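Local structure of extracellular solute-binding protein, family 1 (Trichodesmium erythraeum, 6G7Q) at residues A2-S7 / N30-K35; V58-L63 / V231-G236; E121-N126 / K163-N168; D157-A162 / I307-R312. The protein probably binds a small solute outside the cytoplasmic membrane and hands it to an ABC-type importer, as other solute-binding proteins of its fold do. All coordinates share one frame; numbering follows the deposited sequence.

Interaction 1 (A2-S7 / N30-K35); sequences AINLYS and NLIEGK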
loop_
_atom_site.group_PDB
_atom_site.type_symbol
_atom_site.label_atom_id
_atom_site.label_comp_id
_atom_site.label_asym_id
_atom_site.label_seq_id
_atom_site.Cartn_x
_atom_site.Cartn_y
_atom_site.Cartn_z
ATOM N N ALA A 2 10.981 18.470 19.956
ATOM C CA ALA A 2 10.930 17.123 19.392
ATOM C C ALA A 2 9.544 16.792 18.942
ATOM O O ALA A 2 8.583 17.418 19.374
ATOM C CB ALA A 2 11.412 16.124 20.405
ATOM N N ILE A 3 9.445 15.801 18.073
ATOM C CA ILE A 3 8.159 15.191 17.732
ATOM C C ILE A 3 8.221 13.685 18.052
ATOM O O ILE A 3 9.276 13.065 17.945
ATOM C CB ILE A 3 7.750 15.418 16.268
ATOM C CG1 ILE A 3 8.755 14.786 15.293
ATOM C CG2 ILE A 3 7.567 16.915 15.993
ATOM C CD1 ILE A 3 8.306 14.695 13.882
ATOM N N ASN A 4 7.070 13.130 18.399
ATOM C CA ASN A 4 6.944 11.691 18.626
ATOM C C ASN A 4 6.234 11.042 17.422
ATOM O O ASN A 4 5.044 11.286 17.185
ATOM C CB ASN A 4 6.148 11.490 19.890
ATOM C CG ASN A 4 6.850 12.102 21.070
ATOM O OD1 ASN A 4 8.005 11.807 21.305
ATOM N ND2 ASN A 4 6.139 12.924 21.830
ATOM N N LEU A 5 6.991 10.245 16.701
ATOM C CA LEU A 5 6.534 9.601 15.492
ATOM C C LEU A 5 6.186 8.142 15.869
ATOM O O LEU A 5 7.066 7.366 16.207
ATOM C CB LEU A 5 7.680 9.621 14.472
ATOM C CG LEU A 5 7.456 8.761 13.221
ATOM C CD1 LEU A 5 6.196 9.174 12.457
ATOM C CD2 LEU A 5 8.655 8.810 12.280
ATOM N N TYR A 6 4.898 7.818 15.790
ATOM C CA TYR A 6 4.409 6.459 15.982
ATOM C C TYR A 6 4.246 5.844 14.611
ATOM O O TYR A 6 3.387 6.289 13.855
ATOM C CB TYR A 6 3.075 6.451 16.697
ATOM C CG TYR A 6 3.036 6.633 18.202
ATOM C CD1 TYR A 6 3.840 7.568 18.841
ATOM C CD2 TYR A 6 2.073 5.949 18.969
ATOM C CE1 TYR A 6 3.750 7.755 20.215
ATOM C CE2 TYR A 6 1.969 6.146 20.324
ATOM C CZ TYR A 6 2.796 7.066 20.941
ATOM O OH TYR A 6 2.712 7.298 22.297
ATOM N N SER A 7 5.095 4.876 14.274
ATOM C CA SER A 7 5.096 4.362 12.924
ATOM C C SER A 7 5.225 2.865 12.847
ATOM O O SER A 7 6.014 2.280 13.547
ATOM C CB SER A 7 6.237 4.958 12.122
ATOM O OG SER A 7 6.214 4.447 10.821
ATOM N N ASN A 30 11.565 11.334 17.841
ATOM C CA ASN A 30 11.486 10.146 18.753
ATOM C C ASN A 30 10.588 9.135 18.075
ATOM O O ASN A 30 9.410 9.375 17.878
ATOM C CB ASN A 30 10.854 10.546 20.061
ATOM C CG ASN A 30 11.667 11.566 20.831
ATOM O OD1 ASN A 30 12.895 11.492 20.895
ATOM N ND2 ASN A 30 10.970 12.508 21.451
ATOM N N LEU A 31 11.158 7.956 17.815
ATOM C CA LEU A 31 10.451 6.898 17.067
ATOM C C LEU A 31 9.847 5.904 18.051
ATOM O O LEU A 31 10.562 5.363 18.916
ATOM C CB LEU A 31 11.428 6.199 16.130
ATOM C CG LEU A 31 10.865 5.009 15.363
ATOM C CD1 LEU A 31 9.859 5.462 14.295
ATOM C CD2 LEU A 31 12.015 4.225 14.736
ATOM N N ILE A 32 8.548 5.651 17.893
ATOM C CA ILE A 32 7.816 4.612 18.601
ATOM C C ILE A 32 7.297 3.682 17.515
ATOM O O ILE A 32 6.543 4.117 16.645
ATOM C CB ILE A 32 6.658 5.243 19.389
ATOM C CG1 ILE A 32 7.199 6.117 20.538
ATOM C CG2 ILE A 32 5.715 4.180 19.919
ATOM C CD1 ILE A 32 7.636 7.500 20.142
ATOM N N GLU A 33 7.734 2.416 17.526
ATOM C CA GLU A 33 7.316 1.420 16.528
ATOM C C GLU A 33 6.262 0.490 17.080
ATOM O O GLU A 33 6.143 0.261 18.303
ATOM C CB GLU A 33 8.505 0.636 15.992
ATOM C CG GLU A 33 9.544 1.488 15.257
ATOM C CD GLU A 33 10.569 0.622 14.531
ATOM O OE1 GLU A 33 11.632 0.371 15.150
ATOM O OE2 GLU A 33 10.293 0.133 13.416
ATOM N N GLY A 34 5.452 -0.017 16.165
ATOM C CA GLY A 34 4.488 -1.096 16.455
ATOM C C GLY A 34 3.794 -1.438 15.159
ATOM O O GLY A 34 3.937 -0.740 14.155
ATOM N N LYS A 35 3.016 -2.504 15.169
ATOM C CA LYS A 35 2.188 -2.859 14.035
ATOM C C LYS A 35 1.124 -1.815 13.841
ATOM O O LYS A 35 0.676 -1.225 14.810
ATOM C CB LYS A 35 1.546 -4.228 14.289
ATOM C CG LYS A 35 2.609 -5.299 14.354
ATOM C CD LYS A 35 2.054 -6.676 14.600
ATOM C CE LYS A 35 3.182 -7.664 14.766
ATOM N NZ LYS A 35 2.595 -8.906 15.288
HETATM O O HOH W 1 7.863 0.629 12.241
#

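Interaction 2 (V58-L63 / V231-G236); sequences VDAGRL and VNISGG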
loop_
_atom_site.group_PDB
_atom_site.type_symbol
_atom_site.label_atom_id
_atom_site.label_comp_id
_atom_site.label_asym_id
_atom_site.label_seq_id
_atom_site.Cartn_x
_atom_site.Cartn_y
_atom_site.Cartn_z
ATOM N N VAL A 58 0.686 1.838 6.797
ATOM C CA VAL A 58 0.405 1.525 5.421
ATOM C C VAL A 58 -1.047 1.144 5.203
ATOM O O VAL A 58 -1.704 0.606 6.104
ATOM C CB VAL A 58 1.333 0.475 4.830
ATOM C CG1 VAL A 58 2.759 0.796 5.044
ATOM C CG2 VAL A 58 0.942 -0.876 5.226
ATOM N N ASP A 59 -1.527 1.465 4.028
ATOM C CA ASP A 59 -2.828 1.109 3.455
ATOM C C ASP A 59 -3.885 2.156 3.837
ATOM O O ASP A 59 -4.115 2.416 5.015
ATOM C CB ASP A 59 -3.303 -0.308 3.765
ATOM C CG ASP A 59 -4.203 -0.811 2.655
ATOM O OD1 ASP A 59 -5.348 -0.256 2.544
ATOM O OD2 ASP A 59 -3.786 -1.697 1.896
ATOM N N ALA A 60 -4.503 2.752 2.816
ATOM C CA ALA A 60 -5.574 3.677 3.077
ATOM C C ALA A 60 -6.707 3.068 3.900
ATOM O O ALA A 60 -7.404 3.772 4.622
ATOM C CB ALA A 60 -6.125 4.248 1.789
ATOM N N GLY A 61 -6.904 1.736 3.797
ATOM C CA GLY A 61 -7.923 1.093 4.578
ATOM C C GLY A 61 -7.633 1.234 6.061
ATOM O O GLY A 61 -8.556 1.418 6.883
ATOM N N ARG A 62 -6.344 1.122 6.427
ATOM C CA ARG A 62 -5.938 1.249 7.814
ATOM C C ARG A 62 -5.968 2.714 8.271
ATOM O O ARG A 62 -6.367 3.025 9.388
ATOM C CB ARG A 62 -4.559 0.644 8.018
ATOM C CG ARG A 62 -4.133 0.662 9.425
ATOM C CD ARG A 62 -2.818 -0.051 9.597
ATOM N NE ARG A 62 -2.923 -1.485 9.540
ATOM C CZ ARG A 62 -2.277 -2.292 8.683
ATOM N NH1 ARG A 62 -1.547 -1.831 7.660
ATOM N NH2 ARG A 62 -2.404 -3.594 8.823
ATOM N N LEU A 63 -5.559 3.634 7.391
ATOM C CA LEU A 63 -5.633 5.052 7.714
ATOM C C LEU A 63 -7.099 5.468 7.949
ATOM O O LEU A 63 -7.395 6.269 8.849
ATOM C CB LEU A 63 -4.967 5.903 6.626
ATOM C CG LEU A 63 -3.432 5.753 6.675
ATOM C CD1 LEU A 63 -2.833 6.181 5.343
ATOM C CD2 LEU A 63 -2.805 6.563 7.772
ATOM N N VAL A 231 -3.650 1.569 -7.013
ATOM C CA VAL A 231 -2.545 2.034 -6.183
ATOM C C VAL A 231 -3.025 2.319 -4.787
ATOM O O VAL A 231 -4.197 2.616 -4.542
ATOM C CB VAL A 231 -1.810 3.244 -6.813
ATOM C CG1 VAL A 231 -1.164 2.843 -8.127
ATOM C CG2 VAL A 231 -2.703 4.456 -7.011
ATOM N N ASN A 232 -2.111 2.201 -3.824
ATOM C CA ASN A 232 -2.414 2.441 -2.429
ATOM C C ASN A 232 -1.168 3.082 -1.824
ATOM O O ASN A 232 -0.169 3.309 -2.515
ATOM C CB ASN A 232 -2.821 1.103 -1.798
ATOM C CG ASN A 232 -3.711 1.229 -0.560
ATOM O OD1 ASN A 232 -3.688 2.241 0.147
ATOM N ND2 ASN A 232 -4.528 0.183 -0.314
ATOM N N ILE A 233 -1.252 3.415 -0.540
ATOM C CA ILE A 233 -0.261 4.326 0.046
ATOM C C ILE A 233 0.356 3.784 1.312
ATOM O O ILE A 233 -0.265 3.058 2.091
ATOM C CB ILE A 233 -0.881 5.714 0.320
ATOM C CG1 ILE A 233 -2.115 5.654 1.177
ATOM C CG2 ILE A 233 -1.170 6.417 -1.010
ATOM C CD1 ILE A 233 -2.533 6.986 1.755
ATOM N N SER A 234 1.593 4.244 1.539
ATOM C CA SER A 234 2.152 4.416 2.886
ATOM C C SER A 234 1.876 5.853 3.287
ATOM O O SER A 234 2.122 6.757 2.464
ATOM C CB SER A 234 3.638 4.204 2.876
ATOM O OG SER A 234 4.022 2.896 2.507
ATOM N N GLY A 235 1.302 6.101 4.454
ATOM C CA GLY A 235 0.882 7.443 4.756
ATOM C C GLY A 235 0.804 7.760 6.198
ATOM O O GLY A 235 1.203 6.971 7.042
ATOM N N GLY A 236 0.331 8.975 6.487
ATOM C CA GLY A 236 0.319 9.399 7.849
ATOM C C GLY A 236 -0.474 10.652 8.049
ATOM O O GLY A 236 -0.931 11.291 7.099
#

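Interaction 3 (E121-N126 / K163-N168); sequences EDLAQN and KGFVRN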
loop_
_atom_site.group_PDB
_atom_site.type_symbol
_atom_site.label_atom_id
_atom_site.label_comp_id
_atom_site.label_asym_id
_atom_site.label_seq_id
_atom_site.Cartn_x
_atom_site.Cartn_y
_atom_site.Cartn_z
ATOM N N GLU A 121 -10.502 -7.691 -13.832
ATOM C CA GLU A 121 -11.730 -8.357 -14.152
ATOM C C GLU A 121 -11.521 -9.662 -14.891
ATOM O O GLU A 121 -12.221 -10.651 -14.665
ATOM C CB GLU A 121 -12.643 -7.417 -14.925
ATOM C CG GLU A 121 -13.214 -6.253 -14.134
ATOM C CD GLU A 121 -12.249 -5.093 -13.781
ATOM O OE1 GLU A 121 -11.162 -4.998 -14.404
ATOM O OE2 GLU A 121 -12.631 -4.313 -12.909
ATOM N N ASP A 122 -10.503 -9.669 -15.782
ATOM C CA ASP A 122 -10.194 -10.864 -16.560
ATOM C C ASP A 122 -9.775 -12.028 -15.695
ATOM O O ASP A 122 -9.849 -13.198 -16.147
ATOM C CB ASP A 122 -9.060 -10.493 -17.529
ATOM C CG ASP A 122 -8.480 -11.649 -18.291
ATOM O OD1 ASP A 122 -9.077 -12.004 -19.290
ATOM O OD2 ASP A 122 -7.357 -12.139 -17.910
ATOM N N LEU A 123 -9.350 -11.794 -14.461
ATOM C CA LEU A 123 -8.900 -12.870 -13.590
ATOM C C LEU A 123 -10.023 -13.792 -13.146
ATOM O O LEU A 123 -9.721 -14.862 -12.602
ATOM C CB LEU A 123 -8.195 -12.295 -12.378
ATOM C CG LEU A 123 -6.986 -11.415 -12.695
ATOM C CD1 LEU A 123 -6.398 -10.857 -11.408
ATOM C CD2 LEU A 123 -5.974 -12.218 -13.547
ATOM N N ALA A 124 -11.302 -13.396 -13.365
ATOM C CA ALA A 124 -12.423 -14.281 -13.101
ATOM C C ALA A 124 -12.748 -15.228 -14.265
ATOM O O ALA A 124 -13.592 -16.101 -14.127
ATOM C CB ALA A 124 -13.624 -13.468 -12.757
ATOM N N GLN A 125 -12.058 -15.079 -15.395
ATOM C CA GLN A 125 -12.348 -15.909 -16.573
ATOM C C GLN A 125 -11.865 -17.364 -16.354
ATOM O O GLN A 125 -10.868 -17.625 -15.653
ATOM C CB GLN A 125 -11.641 -15.364 -17.810
ATOM C CG GLN A 125 -12.208 -14.053 -18.283
ATOM C CD GLN A 125 -13.556 -14.149 -18.945
ATOM O OE1 GLN A 125 -13.955 -15.172 -19.428
ATOM N NE2 GLN A 125 -14.182 -13.054 -19.096
ATOM N N ASN A 126 -12.578 -18.299 -16.984
ATOM C CA ASN A 126 -12.299 -19.745 -16.751
ATOM C C ASN A 126 -10.921 -20.175 -17.202
ATOM O O ASN A 126 -10.411 -21.184 -16.689
ATOM C CB ASN A 126 -13.353 -20.600 -17.469
ATOM C CG ASN A 126 -13.244 -22.057 -17.171
ATOM O OD1 ASN A 126 -13.341 -22.448 -16.026
ATOM N ND2 ASN A 126 -12.983 -22.858 -18.191
ATOM N N LYS A 163 -16.766 -14.660 -7.306
ATOM C CA LYS A 163 -17.032 -16.106 -7.418
ATOM C C LYS A 163 -16.116 -16.738 -8.470
ATOM O O LYS A 163 -15.542 -17.808 -8.231
ATOM C CB LYS A 163 -18.513 -16.366 -7.828
ATOM C CG LYS A 163 -19.485 -16.196 -6.720
ATOM C CD LYS A 163 -20.918 -16.442 -7.183
ATOM C CE LYS A 163 -21.903 -16.302 -6.035
ATOM N NZ LYS A 163 -23.286 -16.474 -6.607
ATOM N N GLY A 164 -15.990 -16.096 -9.623
ATOM C CA GLY A 164 -15.124 -16.634 -10.647
ATOM C C GLY A 164 -13.671 -16.634 -10.240
ATOM O O GLY A 164 -12.911 -17.564 -10.530
ATOM N N PHE A 165 -13.254 -15.537 -9.611
ATOM C CA PHE A 165 -11.885 -15.414 -9.110
ATOM C C PHE A 165 -11.511 -16.497 -8.113
ATOM O O PHE A 165 -10.467 -17.186 -8.284
ATOM C CB PHE A 165 -11.718 -14.007 -8.473
ATOM C CG PHE A 165 -10.313 -13.688 -8.051
ATOM C CD1 PHE A 165 -9.285 -13.582 -8.986
ATOM C CD2 PHE A 165 -10.011 -13.448 -6.729
ATOM C CE1 PHE A 165 -7.982 -13.239 -8.589
ATOM C CE2 PHE A 165 -8.743 -13.075 -6.345
ATOM C CZ PHE A 165 -7.731 -12.983 -7.271
ATOM N N VAL A 166 -12.352 -16.669 -7.107
ATOM C CA VAL A 166 -12.117 -17.706 -6.106
ATOM C C VAL A 166 -12.076 -19.092 -6.741
ATOM O O VAL A 166 -11.280 -19.968 -6.349
ATOM C CB VAL A 166 -13.121 -17.586 -4.969
ATOM C CG1 VAL A 166 -13.002 -18.770 -4.010
ATOM C CG2 VAL A 166 -12.852 -16.293 -4.223
ATOM N N ARG A 167 -12.951 -19.321 -7.725
ATOM C CA ARG A 167 -12.966 -20.597 -8.447
ATOM C C ARG A 167 -11.655 -20.922 -9.099
ATOM O O ARG A 167 -11.359 -22.104 -9.315
ATOM C CB ARG A 167 -14.131 -20.594 -9.504
ATOM C CG ARG A 167 -14.188 -21.692 -10.572
ATOM C CD ARG A 167 -15.301 -21.487 -11.628
ATOM N NE ARG A 167 -16.529 -21.020 -11.016
ATOM C CZ ARG A 167 -17.271 -19.984 -11.411
ATOM N NH1 ARG A 167 -16.959 -19.236 -12.480
ATOM N NH2 ARG A 167 -18.362 -19.702 -10.712
ATOM N N ASN A 168 -10.858 -19.886 -9.377
ATOM C CA ASN A 168 -9.587 -20.034 -10.058
ATOM C C ASN A 168 -8.394 -20.250 -9.145
ATOM O O ASN A 168 -7.270 -20.412 -9.647
ATOM C CB ASN A 168 -9.357 -18.836 -10.987
ATOM C CG ASN A 168 -10.238 -18.844 -12.196
ATOM O OD1 ASN A 168 -10.757 -19.909 -12.578
ATOM N ND2 ASN A 168 -10.462 -17.682 -12.807
HETATM O O HOH W 2 -14.980 -18.367 -14.366
#

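Interaction 4 (D157-A162 / I307-R312); sequences DAEGWA and IKLMDR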
loop_
_atom_site.group_PDB
_atom_site.type_symbol
_atom_site.label_atom_id
_atom_site.label_comp_id
_atom_site.label_asym_id
_atom_site.label_seq_id
_atom_site.Cartn_x
_atom_site.Cartn_y
_atom_site.Cartn_z
ATOM N N ASP A 157 -22.393 -7.209 -9.321
ATOM C CA ASP A 157 -21.407 -7.463 -10.379
ATOM C C ASP A 157 -20.068 -7.854 -9.730
ATOM O O ASP A 157 -19.369 -8.720 -10.247
ATOM C CB ASP A 157 -21.226 -6.283 -11.300
ATOM C CG ASP A 157 -22.378 -6.053 -12.284
ATOM O OD1 ASP A 157 -23.292 -6.882 -12.419
ATOM O OD2 ASP A 157 -22.399 -4.960 -12.924
ATOM N N ALA A 158 -19.682 -7.227 -8.605
ATOM C CA ALA A 158 -18.454 -7.619 -7.957
ATOM C C ALA A 158 -18.494 -9.021 -7.397
ATOM O O ALA A 158 -17.466 -9.737 -7.404
ATOM C CB ALA A 158 -18.076 -6.626 -6.856
ATOM N N GLU A 159 -19.650 -9.431 -6.907
ATOM C CA GLU A 159 -19.789 -10.801 -6.395
ATOM C C GLU A 159 -19.669 -11.815 -7.506
ATOM O O GLU A 159 -19.030 -12.872 -7.305
ATOM C CB GLU A 159 -21.118 -10.937 -5.645
ATOM C CG GLU A 159 -21.300 -12.297 -5.017
ATOM C CD GLU A 159 -22.544 -12.411 -4.169
ATOM O OE1 GLU A 159 -22.847 -11.524 -3.378
ATOM O OE2 GLU A 159 -23.128 -13.465 -4.209
ATOM N N GLY A 160 -20.218 -11.542 -8.680
ATOM C CA GLY A 160 -20.039 -12.393 -9.834
ATOM C C GLY A 160 -18.563 -12.557 -10.120
ATOM O O GLY A 160 -18.086 -13.674 -10.413
ATOM N N TRP A 161 -17.831 -11.458 -10.148
ATOM C CA TRP A 161 -16.386 -11.502 -10.381
ATOM C C TRP A 161 -15.710 -12.357 -9.311
ATOM O O TRP A 161 -14.862 -13.205 -9.628
ATOM C CB TRP A 161 -15.809 -10.094 -10.393
ATOM C CG TRP A 161 -14.320 -10.073 -10.443
ATOM C CD1 TRP A 161 -13.530 -10.172 -11.567
ATOM C CD2 TRP A 161 -13.422 -10.046 -9.320
ATOM N NE1 TRP A 161 -12.209 -10.235 -11.176
ATOM C CE2 TRP A 161 -12.112 -10.166 -9.825
ATOM C CE3 TRP A 161 -13.589 -9.952 -7.933
ATOM C CZ2 TRP A 161 -11.008 -10.196 -8.989
ATOM C CZ3 TRP A 161 -12.493 -10.003 -7.106
ATOM C CH2 TRP A 161 -11.213 -10.131 -7.650
ATOM N N ALA A 162 -16.020 -12.081 -8.049
ATOM C CA ALA A 162 -15.301 -12.720 -6.978
ATOM C C ALA A 162 -15.539 -14.236 -6.984
ATOM O O ALA A 162 -14.638 -14.990 -6.656
ATOM C CB ALA A 162 -15.675 -12.127 -5.668
ATOM N N ILE A 307 -14.894 -7.207 3.102
ATOM C CA ILE A 307 -14.837 -8.374 4.012
ATOM C C ILE A 307 -16.062 -9.256 3.842
ATOM O O ILE A 307 -15.974 -10.501 3.719
ATOM C CB ILE A 307 -14.642 -7.906 5.479
ATOM C CG1 ILE A 307 -13.254 -7.303 5.658
ATOM C CG2 ILE A 307 -14.862 -9.067 6.421
ATOM C CD1 ILE A 307 -12.995 -6.661 7.000
ATOM N N LYS A 308 -17.235 -8.650 3.822
ATOM C CA LYS A 308 -18.479 -9.398 3.675
ATOM C C LYS A 308 -18.523 -10.153 2.357
ATOM O O LYS A 308 -18.929 -11.330 2.341
ATOM C CB LYS A 308 -19.668 -8.400 3.778
ATOM N N LEU A 309 -18.124 -9.487 1.269
ATOM C CA LEU A 309 -18.155 -10.123 -0.054
ATOM C C LEU A 309 -17.203 -11.323 -0.060
ATOM O O LEU A 309 -17.542 -12.410 -0.546
ATOM C CB LEU A 309 -17.777 -9.132 -1.146
ATOM C CG LEU A 309 -17.636 -9.789 -2.514
ATOM C CD1 LEU A 309 -18.904 -10.561 -2.878
ATOM C CD2 LEU A 309 -17.127 -8.820 -3.557
ATOM N N MET A 310 -15.995 -11.127 0.449
ATOM C CA MET A 310 -15.028 -12.213 0.438
ATOM C C MET A 310 -15.510 -13.437 1.244
ATOM O O MET A 310 -15.384 -14.587 0.805
ATOM C CB MET A 310 -13.677 -11.713 0.880
ATOM C CG MET A 310 -13.007 -10.889 -0.194
ATOM S SD MET A 310 -11.346 -10.407 0.119
ATOM C CE MET A 310 -11.618 -9.260 1.465
ATOM N N ASP A 311 -16.092 -13.168 2.396
ATOM C CA ASP A 311 -16.715 -14.229 3.200
ATOM C C ASP A 311 -17.789 -14.933 2.396
ATOM O O ASP A 311 -17.843 -16.182 2.363
ATOM C CB ASP A 311 -17.307 -13.656 4.490
ATOM C CG ASP A 311 -18.201 -14.636 5.228
ATOM O OD1 ASP A 311 -17.610 -15.493 5.896
ATOM O OD2 ASP A 311 -19.468 -14.581 5.190
ATOM N N ARG A 312 -18.665 -14.185 1.754
ATOM C CA ARG A 312 -19.808 -14.757 1.063
ATOM C C ARG A 312 -19.407 -15.710 -0.063
ATOM O O ARG A 312 -20.113 -16.715 -0.273
ATOM C CB ARG A 312 -20.742 -13.641 0.543
ATOM C CG ARG A 312 -22.190 -14.067 0.323
ATOM C CD ARG A 312 -23.103 -12.833 0.554
ATOM N NE ARG A 312 -22.546 -11.861 -0.296
ATOM C CZ ARG A 312 -22.508 -10.562 -0.160
ATOM N NH1 ARG A 312 -21.798 -9.976 -1.126
ATOM N NH2 ARG A 312 -23.165 -9.876 0.809
#

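Interaction 1 (A2-S7 / N30-K35)
Asn30 and Ile32 give the edge strand 30-33 its grip on strand 2-7, and Ser7 marks the far end of the pairing. The backbone of Asn30 bonds in both directions: its N donates to Ile3 O (2.9 Å), while its O accepts from Leu5 N (2.8 Å). Its side chain lies beside that of Asn4, the two amides nearly coplanar at 23°, and ND2 reaches Asn4 OD1 at 3.1 Å, a side-chain bond between neighbouring asparagines. Asn4 ND2 turns instead to Pro51 O. Two residues on, Ile32 repeats the backbone pattern with Leu5 O and Ser7 N. With CG2 opposite the backbone N, Ile32 sets this methyl almost squarely over the centre of the Tyr6 ring, 3.9 Å from the centroid, a CH-pi contact; the phenol OH is held by Glu46. On the other face of the sheet, the side chains of Leu5 and Leu31 lie side by side, CD2 of Leu5 4.1 Å from CD1 of Leu31. At the end, a water lies within bonding distance of both Ser7 O and Glu33 OE2, and Ser7 OG accepts from Arg9 N. Parallel, in-register strands linked through helix 14-25 form a beta-alpha-beta unit, the repeating motif of the periplasmic-binding-protein lobe.

Interaction 2 (V58-L63 / V231-G236)
Asn232 meets the start of helix 60-68 with both ends of its amide. OD1 takes Ala60 N at 2.8 Å in a straight bond (179°) that lies in the carbonyl plane on a lone pair, and it also accepts from Ile233 N of its own strand, so two N-H groups fix the orientation of the amide. ND2 points at the carboxylate of Asp59, its plane turned 69° from the amide, and makes a weak bond to OD1 (3.0 Å). That same oxygen is the N-cap acceptor for Gly61 N, received on its anti lone pair, and is further bonded by Ser144 OG. Ile233 follows with its O accepting Asp59 N at 2.8 Å. Its CG1 sits between backbone N and carbonyl carbon (chi1 55°), which sends CD1 across the end of Leu63, 3.7 Å from CD1 of that residue. Ser234 forms an antiparallel, non-hydrogen-bonded pair with Val58; its OG comes 3.5 Å from Val58 CG1 and is bonded to Glu270 and Arg9. Gly235 allows Leu63 CD1 to within 4.0 Å of its CA, and Leu63 CD2 continues to the backbone of Gly236. The buried junction lies where strand 54-58 turns into helix 60-68, with strand 231-239 between it and strand 96-108, and with Ser144 and Tyr141 of helix 140-167 close by.

Interaction 3 (E121-N126 / K163-N168)
The amide of Asn168, at the C-terminal end of helix 140-167, ties the turn at 121-126 through two carbonyls. ND2 donates to Leu123 O at 2.9 Å, with this oxygen lying in the plane of the amide, and to Gln125 O at 2.9 Å, which is tilted 28° out of that plane. The two acceptors lie to either side of the CG-ND2 bond, so each can take its own hydrogen and both amide hydrogens are used. Neither carbonyl is met in an ideal direction: the donor stands well above the plane of the Gln125 carbonyl. Asn168 is itself anchored, its N bonding to Phe165 O and its backbone also pairing with Ile132. Between the two bonded carbonyls, Ala124 O accepts instead from a water at 2.7 Å; the further link from this water to Arg167 NH1 is less certain, since that side chain has two conformers. Ala124 O also passes 3.8 Å from Gly164 CA, where there is no side chain to keep it off. Beneath the polar layer the contact is apolar. Phe165, with CG anti to the backbone N (chi1 -174°), runs alongside Leu123, its CD1 3.8 Å from Leu123 CB, and the pair continues onto Leu193 of strand 191-195. The Phe165 ring also stacks on Trp161. The chemistry implies that a single carboxamide, supplying both its N-H groups, bonds the main-chain oxygens of Leu123, in the 3-10 turn, and Gln125, just after it, and fixes that turn against the helix end over a hydrophobic base.

Interaction 4 (D157-A162 / I307-R312)
A first torsion of 173° swings the side chain of Leu309 away from its own backbone N and across to helix 140-167, while Glu159, equally extended about its own first torsion, stretches the other way along its flank toward Arg312. In the conformer described, one of two modelled for Leu309, the isobutyl group divides between two sites. CD1 rests against the aliphatic base of Glu159, 3.6 Å from CB and close to CG as well; CD2 lies between two alanines one helical turn apart, 4.1 Å from Ala158 CB and 4.2 Å from Ala162 CB. The small methyls of these alanines face the partner helix, and the segment axes come within 10.0 Å, crossing at -45°. This is ordinary helix-helix packing, by which the C-terminal helix 303-312 closes back onto the long helix 140-167 in one of the two lobes of the periplasmic-binding-protein fold. Toward solvent the contact becomes ionic. Arg312 bends at chi3, bringing its guanidinium to Glu159 OE1, which forms a salt bridge with NH1 at 2.9 Å and takes a weak, strongly bent bond from NE at 3.1 Å. The carboxylate and guanidinium planes differ by 25°, yet both nitrogens converge on one oxygen, so the pair lacks the two parallel bonds of a bidentate bridge. Glu159 OE2 has a second, long and weak ion pair with Lys163 NZ. Arg312 also touches Met155, one turn before Glu159 on helix 140-167, and Val313 packs on Glu159 just past the end of helix 303-312.

Overall arrangement
Interaction 2 is the central one, its centre about 5 Å from the centre of the chain, and almost wholly buried; there, backbone and carboxamide bonds dominate. Interaction 1 reaches the same sheet, its centre about 17 Å away, but lies toward the outside, where regular strand pairing is supplemented by an asparagine pair and a nearby water. Interactions 3 and 4 lie on the opposite side of the chain's centre from interaction 1. They share helix 140-167, their centres are about 11 Å apart, and they touch where Ala124 meets Trp161. Both pair apolar packing with a polar element: in the partly buried interaction 3 a buried amide gripping carbonyls, in the mostly buried interaction 4 a salt bridge at the exposed edge.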